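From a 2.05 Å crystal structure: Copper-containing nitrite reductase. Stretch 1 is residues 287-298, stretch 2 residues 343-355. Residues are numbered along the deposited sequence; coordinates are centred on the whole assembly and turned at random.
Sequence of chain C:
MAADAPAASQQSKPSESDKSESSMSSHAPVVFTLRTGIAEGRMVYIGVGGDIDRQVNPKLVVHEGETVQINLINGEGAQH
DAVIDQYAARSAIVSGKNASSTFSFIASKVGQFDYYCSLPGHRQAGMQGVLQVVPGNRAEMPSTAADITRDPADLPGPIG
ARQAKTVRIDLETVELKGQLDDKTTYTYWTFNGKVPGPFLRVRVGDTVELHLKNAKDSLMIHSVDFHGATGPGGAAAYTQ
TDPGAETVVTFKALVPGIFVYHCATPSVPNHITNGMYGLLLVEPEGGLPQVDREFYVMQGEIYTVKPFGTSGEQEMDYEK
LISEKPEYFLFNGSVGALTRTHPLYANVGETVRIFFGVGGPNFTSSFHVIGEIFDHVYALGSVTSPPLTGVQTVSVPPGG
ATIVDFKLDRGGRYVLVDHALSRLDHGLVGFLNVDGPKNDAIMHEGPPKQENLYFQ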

# COMPACT_ATOMS: atom_id res chain seq x y z
N GLY C 287 -31.59 -51.19 -23.91
CA GLY C 287 -30.56 -51.05 -22.87
C GLY C 287 -29.27 -50.55 -23.51
O GLY C 287 -29.26 -50.36 -24.73
N LEU C 288 -28.22 -50.33 -22.73
CA LEU C 288 -26.89 -49.98 -23.27
C LEU C 288 -26.16 -51.28 -23.56
O LEU C 288 -26.47 -52.29 -22.94
N PRO C 289 -25.17 -51.29 -24.48
CA PRO C 289 -24.36 -52.48 -24.70
C PRO C 289 -23.94 -53.13 -23.38
O PRO C 289 -23.61 -52.42 -22.45
N GLN C 290 -24.01 -54.45 -23.31
CA GLN C 290 -23.64 -55.19 -22.07
C GLN C 290 -22.16 -54.94 -21.85
O GLN C 290 -21.40 -54.97 -22.79
N VAL C 291 -21.78 -54.72 -20.60
CA VAL C 291 -20.38 -54.49 -20.19
C VAL C 291 -20.19 -55.14 -18.81
O VAL C 291 -21.20 -55.36 -18.12
N ASP C 292 -18.97 -55.49 -18.43
CA ASP C 292 -18.72 -56.23 -17.17
C ASP C 292 -18.95 -55.31 -15.96
O ASP C 292 -19.64 -55.75 -15.02
N ARG C 293 -18.42 -54.08 -15.98
CA ARG C 293 -18.46 -53.21 -14.77
C ARG C 293 -18.72 -51.75 -15.15
O ARG C 293 -18.11 -51.23 -16.12
N GLU C 294 -19.59 -51.12 -14.35
CA GLU C 294 -20.01 -49.71 -14.50
C GLU C 294 -19.53 -48.84 -13.33
O GLU C 294 -19.49 -49.34 -12.17
N PHE C 295 -19.25 -47.57 -13.61
CA PHE C 295 -18.77 -46.57 -12.63
C PHE C 295 -19.45 -45.21 -12.87
O PHE C 295 -19.75 -44.86 -14.04
N TYR C 296 -19.64 -44.49 -11.76
CA TYR C 296 -20.28 -43.15 -11.65
C TYR C 296 -19.23 -42.13 -11.19
O TYR C 296 -18.76 -42.22 -10.04
N VAL C 297 -18.83 -41.22 -12.08
CA VAL C 297 -17.83 -40.15 -11.78
C VAL C 297 -18.36 -38.80 -12.28
O VAL C 297 -18.81 -38.71 -13.44
N MET C 298 -18.30 -37.77 -11.42
CA MET C 298 -18.65 -36.38 -11.78
C MET C 298 -17.56 -35.42 -11.28
O MET C 298 -17.03 -35.63 -10.17
N PRO C 343 -11.75 -45.44 -4.15
CA PRO C 343 -11.18 -45.66 -5.48
C PRO C 343 -12.02 -46.67 -6.28
O PRO C 343 -12.91 -47.31 -5.70
N LEU C 344 -11.73 -46.76 -7.58
CA LEU C 344 -12.34 -47.73 -8.54
C LEU C 344 -11.51 -49.01 -8.50
O LEU C 344 -10.25 -48.92 -8.50
N TYR C 345 -12.20 -50.17 -8.47
CA TYR C 345 -11.61 -51.53 -8.51
C TYR C 345 -12.22 -52.31 -9.68
O TYR C 345 -13.44 -52.24 -9.91
N ALA C 346 -11.37 -53.01 -10.42
CA ALA C 346 -11.78 -53.85 -11.57
C ALA C 346 -10.76 -54.98 -11.79
O ALA C 346 -9.69 -54.94 -11.16
N ASN C 347 -11.10 -55.93 -12.67
CA ASN C 347 -10.28 -57.13 -12.97
C ASN C 347 -9.85 -57.13 -14.45
O ASN C 347 -10.66 -56.71 -15.32
N VAL C 348 -8.62 -57.58 -14.70
CA VAL C 348 -8.08 -57.78 -16.07
C VAL C 348 -9.11 -58.57 -16.88
O VAL C 348 -9.73 -59.47 -16.32
N GLY C 349 -9.31 -58.21 -18.15
CA GLY C 349 -10.25 -58.89 -19.06
C GLY C 349 -11.62 -58.24 -19.08
O GLY C 349 -12.37 -58.48 -20.06
N GLU C 350 -11.96 -57.44 -18.05
CA GLU C 350 -13.32 -56.83 -17.96
C GLU C 350 -13.41 -55.64 -18.92
O GLU C 350 -12.42 -54.88 -19.04
N THR C 351 -14.55 -55.51 -19.59
CA THR C 351 -14.98 -54.24 -20.23
C THR C 351 -15.60 -53.37 -19.14
O THR C 351 -16.47 -53.86 -18.40
N VAL C 352 -15.12 -52.13 -19.03
CA VAL C 352 -15.51 -51.14 -17.99
C VAL C 352 -16.24 -49.99 -18.69
O VAL C 352 -15.75 -49.54 -19.77
N ARG C 353 -17.37 -49.57 -18.14
CA ARG C 353 -18.06 -48.33 -18.58
C ARG C 353 -17.98 -47.30 -17.45
O ARG C 353 -18.35 -47.63 -16.31
N ILE C 354 -17.55 -46.07 -17.77
CA ILE C 354 -17.63 -44.90 -16.85
C ILE C 354 -18.70 -43.94 -17.38
O ILE C 354 -18.54 -43.43 -18.51
N PHE C 355 -19.77 -43.74 -16.61
CA PHE C 355 -20.68 -42.58 -16.73
C PHE C 355 -19.98 -41.37 -16.10
O PHE C 355 -19.83 -41.34 -14.86

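Phe295 forms the apolar centre of the contact. Its chi1 is m (-69°), and its ring lies on the sheet face shared with Arg293, Val352 and Ile354. Leu344, pointing toward stretch 1 with chi1 m and chi2 p, covers one face of this ring. Leu344 CD2 sits 3.7 Å from the Phe295 ring centroid, close to the ring normal, in a CH-pi contact. The ring edge meets Val352, a t rotamer, with Phe295 CD2 to Val352 CG1 at 3.6 Å. Further along the strands, Val297 CG2 reaches Ile354 CG2 at 4.2 Å.

The other sheet face carries Glu294, Tyr296, Arg353 and Phe355. Phe355, chi1 m, meets Leu288 at its ring edge, with Leu288 CD1 to Phe355 CE1 at 3.7 Å. Arg353 (t, t, p) extends so that its guanidinium lies between two apolar side chains. Val291 CG1 covers one face and Leu288 CB the opposite face. The guanidinium edge is left for polar partners. Glu294, chi1 m and chi2 t, forms a salt bridge there, with Glu294 OE2 2.9 Å from Arg353 NH1. Arg353 NE also donates to Glu294 OE2, at 3.0 Å. Pro289 O accepts from Arg353 NH2 at 3.2 Å and from Arg353 NH1 at 3.3 Å.

Arg293 and Glu350 form a second salt bridge. Arg293 NH1 donates to Glu350 OE1 at 2.7 Å, and Arg293 NE to Glu350 OE2 at 3.1 Å. The two side chains thus pair through two hydrogen bonds. Asn347 ND2 also donates to Glu350 OE1, at 3.2 Å, which helps hold the carboxylate.

At the start of the paired strands, Asp292, chi1 m, accepts from the backbone, with Thr351 N to Asp292 OD2 at 2.8 Å. Thr351, chi1 p, answers through its hydroxyl: Asp292 N donates to Thr351 OG1 at 3.1 Å. Thr351 OG1 returns a weak bond to Asp292 OD2 at 3.2 Å.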

# COMPACT_ATOMS: atom_id res chain seq x y z
CB LEU C 288 -26.10 -49.16 -22.24
CG LEU C 288 -26.61 -47.74 -21.99
CD1 LEU C 288 -25.80 -47.11 -20.87
CD2 LEU C 288 -26.52 -46.88 -23.24
CB PRO C 289 -23.16 -51.92 -25.48
CG PRO C 289 -23.76 -50.77 -26.28
CD PRO C 289 -24.82 -50.18 -25.38
CB GLN C 290 -23.95 -56.68 -22.15
CG GLN C 290 -23.49 -57.43 -20.90
CD GLN C 290 -23.62 -58.93 -21.01
OE1 GLN C 290 -22.78 -59.69 -20.52
NE2 GLN C 290 -24.68 -59.37 -21.66
CB VAL C 291 -20.17 -52.96 -20.22
CG1 VAL C 291 -20.61 -52.29 -18.93
CG2 VAL C 291 -18.73 -52.60 -20.55
CB ASP C 292 -17.32 -56.85 -17.17
CG ASP C 292 -17.17 -57.79 -18.34
OD1 ASP C 292 -18.13 -58.54 -18.60
OD2 ASP C 292 -16.12 -57.75 -18.98
CB ARG C 293 -17.18 -53.35 -13.96
CG ARG C 293 -17.39 -52.99 -12.51
CD ARG C 293 -16.08 -53.08 -11.77
NE ARG C 293 -15.56 -54.42 -11.74
CZ ARG C 293 -15.95 -55.38 -10.92
NH1 ARG C 293 -15.37 -56.57 -10.97
NH2 ARG C 293 -16.91 -55.17 -10.05
CB GLU C 294 -21.52 -49.66 -14.60
CG GLU C 294 -22.08 -50.41 -15.78
CD GLU C 294 -23.55 -50.09 -15.99
OE1 GLU C 294 -24.33 -50.29 -15.02
OE2 GLU C 294 -23.89 -49.61 -17.09
CB PHE C 295 -17.26 -46.41 -12.72
CG PHE C 295 -16.48 -47.61 -12.26
CD1 PHE C 295 -16.54 -48.02 -10.94
CD2 PHE C 295 -15.67 -48.31 -13.13
CE1 PHE C 295 -15.80 -49.11 -10.50
CE2 PHE C 295 -14.92 -49.40 -12.69
CZ PHE C 295 -14.99 -49.79 -11.37
CB TYR C 296 -21.41 -43.27 -10.64
CG TYR C 296 -22.27 -42.05 -10.43
CD1 TYR C 296 -22.30 -41.00 -11.33
CD2 TYR C 296 -23.12 -42.01 -9.35
CE1 TYR C 296 -23.15 -39.92 -11.13
CE2 TYR C 296 -23.98 -40.96 -9.15
CZ TYR C 296 -24.00 -39.90 -10.04
OH TYR C 296 -24.85 -38.86 -9.80
CB VAL C 297 -16.45 -40.49 -12.37
CG1 VAL C 297 -15.47 -39.36 -12.13
CG2 VAL C 297 -15.91 -41.80 -11.81
CB MET C 298 -20.02 -35.99 -11.21
CG MET C 298 -21.16 -36.71 -11.89
SD MET C 298 -22.75 -35.85 -11.73
CE MET C 298 -22.72 -34.74 -13.13
CB PRO C 343 -9.75 -46.14 -5.21
CG PRO C 343 -9.80 -46.71 -3.81
CD PRO C 343 -10.92 -45.98 -3.08
CB LEU C 344 -12.36 -47.13 -9.95
CG LEU C 344 -13.34 -45.97 -10.18
CD1 LEU C 344 -12.85 -44.68 -9.53
CD2 LEU C 344 -13.53 -45.73 -11.66
CB TYR C 345 -11.85 -52.25 -7.17
CG TYR C 345 -11.16 -51.59 -6.01
CD1 TYR C 345 -9.79 -51.75 -5.80
CD2 TYR C 345 -11.86 -50.77 -5.13
CE1 TYR C 345 -9.14 -51.13 -4.74
CE2 TYR C 345 -11.23 -50.14 -4.07
CZ TYR C 345 -9.87 -50.32 -3.87
OH TYR C 345 -9.27 -49.70 -2.82
CB ALA C 346 -11.96 -52.99 -12.80
CB ASN C 347 -11.05 -58.39 -12.60
CG ASN C 347 -11.38 -58.40 -11.12
OD1 ASN C 347 -10.49 -58.32 -10.28
ND2 ASN C 347 -12.66 -58.45 -10.82
CB VAL C 348 -6.72 -58.50 -16.04
CG1 VAL C 348 -6.24 -58.84 -17.45
CG2 VAL C 348 -5.66 -57.65 -15.32
CB GLU C 350 -13.63 -56.36 -16.55
CG GLU C 350 -13.85 -57.47 -15.56
CD GLU C 350 -14.14 -56.95 -14.17
OE1 GLU C 350 -14.58 -57.71 -13.32
OE2 GLU C 350 -13.93 -55.75 -13.95
CB THR C 351 -15.95 -54.47 -21.39
OG1 THR C 351 -17.00 -55.24 -20.80
CG2 THR C 351 -15.32 -55.17 -22.57
CB VAL C 352 -14.26 -50.65 -17.25
CG1 VAL C 352 -14.59 -49.47 -16.34
CG2 VAL C 352 -13.61 -51.78 -16.48
CB ARG C 353 -19.52 -48.58 -18.97
CG ARG C 353 -20.31 -47.28 -19.10
CD ARG C 353 -21.58 -47.41 -19.90
NE ARG C 353 -22.32 -48.58 -19.48
CZ ARG C 353 -22.71 -49.56 -20.28
NH1 ARG C 353 -23.37 -50.57 -19.76
NH2 ARG C 353 -22.48 -49.52 -21.57
CB ILE C 354 -16.26 -44.21 -16.71
CG1 ILE C 354 -15.16 -45.19 -16.29
CG2 ILE C 354 -16.38 -43.03 -15.77
CD1 ILE C 354 -13.77 -44.62 -16.30
CB PHE C 355 -22.02 -42.84 -16.04
CG PHE C 355 -22.77 -44.03 -16.58
CD1 PHE C 355 -23.45 -43.93 -17.77
CD2 PHE C 355 -22.79 -45.22 -15.89
CE1 PHE C 355 -24.14 -45.03 -18.27
CE2 PHE C 355 -23.48 -46.31 -16.39
CZ PHE C 355 -24.16 -46.21 -17.58